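SnoK (Streptomyces nogalater, PDB 5EPA) is a non-heme iron, 2-oxoglutarate-dependent carbocyclase of nogalamycin biosynthesis, a member of the phytanoyl-CoA dioxygenase family. Local coordinates at residues Asp177-Met182 and Glu187-Ala192. Residues are numbered along the deposited sequence; the frame is centred on the assembly and turned at random.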
# COMPACT_ATOMS: atom_id res chain seq x y z
N ASP A 177 0.27 5.79 21.25
CA ASP A 177 0.38 6.71 20.12
C ASP A 177 -0.14 6.11 18.80
O ASP A 177 0.05 6.67 17.75
CB ASP A 177 1.84 7.12 19.95
CG ASP A 177 2.34 8.01 21.09
OD1 ASP A 177 1.55 8.78 21.65
OD2 ASP A 177 3.53 7.94 21.42
N ARG A 178 -0.80 4.97 18.88
CA ARG A 178 -1.35 4.28 17.72
C ARG A 178 -2.84 4.07 17.86
O ARG A 178 -3.34 3.82 18.95
CB ARG A 178 -0.80 2.89 17.62
CG ARG A 178 0.61 2.85 17.16
CD ARG A 178 0.95 1.44 16.77
NE ARG A 178 1.50 0.72 17.92
CZ ARG A 178 0.99 -0.38 18.47
NH1 ARG A 178 -0.13 -0.94 17.98
NH2 ARG A 178 1.60 -0.93 19.52
N GLN A 179 -3.55 4.20 16.76
CA GLN A 179 -4.96 3.91 16.82
C GLN A 179 -5.26 2.38 16.81
O GLN A 179 -6.16 1.93 17.50
CB GLN A 179 -5.70 4.59 15.71
CG GLN A 179 -7.20 4.39 15.84
CD GLN A 179 -7.99 5.44 15.12
OE1 GLN A 179 -7.45 6.14 14.25
NE2 GLN A 179 -9.28 5.53 15.43
N GLU A 180 -4.46 1.62 16.05
CA GLU A 180 -4.63 0.15 15.82
C GLU A 180 -5.76 -0.41 14.97
O GLU A 180 -5.49 -1.28 14.13
CB GLU A 180 -4.77 -0.69 17.11
CG GLU A 180 -3.52 -0.66 18.01
CD GLU A 180 -3.29 -1.97 18.76
OE1 GLU A 180 -4.09 -2.94 18.63
OE2 GLU A 180 -2.27 -2.03 19.50
N HIS A 181 -7.01 -0.06 15.28
CA HIS A 181 -8.10 -0.71 14.64
C HIS A 181 -9.38 0.06 14.70
O HIS A 181 -9.78 0.45 15.79
CB HIS A 181 -8.36 -2.09 15.19
CG HIS A 181 -9.32 -2.90 14.35
ND1 HIS A 181 -8.98 -3.37 13.09
CD2 HIS A 181 -10.58 -3.31 14.59
CE1 HIS A 181 -10.00 -4.05 12.59
NE2 HIS A 181 -10.98 -4.03 13.48
N MET A 182 -10.02 0.25 13.55
CA MET A 182 -11.37 0.80 13.51
C MET A 182 -12.42 -0.28 13.26
O MET A 182 -12.39 -0.93 12.22
CB MET A 182 -11.48 1.87 12.44
CG MET A 182 -10.82 3.19 12.83
SD MET A 182 -11.22 4.56 11.73
CE MET A 182 -11.17 3.75 10.12
N GLU A 187 -15.10 5.69 14.96
CA GLU A 187 -13.89 5.61 15.75
C GLU A 187 -12.75 6.49 15.20
O GLU A 187 -11.70 6.58 15.82
CB GLU A 187 -13.40 4.18 15.88
CG GLU A 187 -14.18 3.37 16.90
CD GLU A 187 -13.85 1.87 16.85
OE1 GLU A 187 -12.68 1.49 16.64
OE2 GLU A 187 -14.76 1.05 17.01
N PHE A 188 -12.99 7.14 14.06
CA PHE A 188 -12.01 7.99 13.47
C PHE A 188 -11.62 9.07 14.45
O PHE A 188 -12.46 9.71 15.09
CB PHE A 188 -12.54 8.63 12.19
CG PHE A 188 -11.63 9.71 11.66
CD1 PHE A 188 -10.50 9.37 10.92
CD2 PHE A 188 -11.85 11.06 12.00
CE1 PHE A 188 -9.62 10.37 10.50
CE2 PHE A 188 -10.97 12.06 11.55
CZ PHE A 188 -9.86 11.72 10.81
N ARG A 189 -10.31 9.25 14.56
CA ARG A 189 -9.71 10.36 15.35
C ARG A 189 -8.58 11.05 14.53
O ARG A 189 -7.87 10.39 13.76
CB ARG A 189 -9.12 9.84 16.67
CG ARG A 189 -10.06 9.14 17.67
CD ARG A 189 -11.12 10.07 18.21
NE ARG A 189 -12.12 9.42 19.13
CZ ARG A 189 -13.29 8.86 18.74
NH1 ARG A 189 -13.67 8.88 17.45
NH2 ARG A 189 -14.09 8.30 19.64
N ASP A 190 -8.48 12.38 14.67
CA ASP A 190 -7.38 13.12 14.07
C ASP A 190 -6.09 12.54 14.59
O ASP A 190 -5.97 12.19 15.76
CB ASP A 190 -7.47 14.61 14.39
CG ASP A 190 -8.67 15.28 13.72
OD1 ASP A 190 -9.02 14.91 12.57
OD2 ASP A 190 -9.27 16.18 14.35
N LEU A 191 -5.12 12.40 13.72
CA LEU A 191 -3.87 11.78 14.14
C LEU A 191 -3.18 12.53 15.30
O LEU A 191 -2.59 11.90 16.19
CB LEU A 191 -2.94 11.59 12.96
CG LEU A 191 -1.66 10.83 13.30
CD1 LEU A 191 -1.96 9.43 13.86
CD2 LEU A 191 -0.80 10.70 12.07
N ALA A 192 -3.30 13.86 15.33
CA ALA A 192 -2.71 14.63 16.42
C ALA A 192 -3.34 14.31 17.77
O ALA A 192 -2.71 14.49 18.79
CB ALA A 192 -2.79 16.11 16.14
O HOH W 1 -8.66 7.62 12.74
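The amide of Gln179 faces the backbone of 187-189 and gives, through NE2, a short but strongly bent, weak hydrogen bond to Glu187 O (2.7 Å, N-H...O 116°). Both segments lie in the long connection between strands 164-166 and 204-206 of the cupin-type double-stranded beta-helix, and 187-192 leads into helix 191-194; the Phe188 side chain is about 7 Å from that of the iron ligand His133, and the Met182 side chain about 11 Å from the iron. At the other end of the amide, Gln179 OE1 sits doubtfully close, 2.4 Å, to a water that accepts a hydrogen bond from Arg189 N at 2.9 Å. CG of Gln179 stands anti to its own N (chi1 -175°) and the chain runs on extended, which carries the amide over the gap.

Further along, Met182 and Glu187 lie alongside each other, running in opposite directions, with Met182 CG 4.1 Å from Glu187 CB. The thioether bends at chi3, and Met182 SD rests 4.3 Å from Phe188 CB. Glu187 OE1 comes within 3.2 Å of His181 O, a meeting of two acceptors, but is held by Thr183 N; His181 NE2 hydrogen-bonds to Pro249 O. Beyond the Gln179 amide, Arg189 folds back so that NH1 bonds both Ala186 O and, at 2.8 Å, Phe188 O, approaching the latter from above the carbonyl plane.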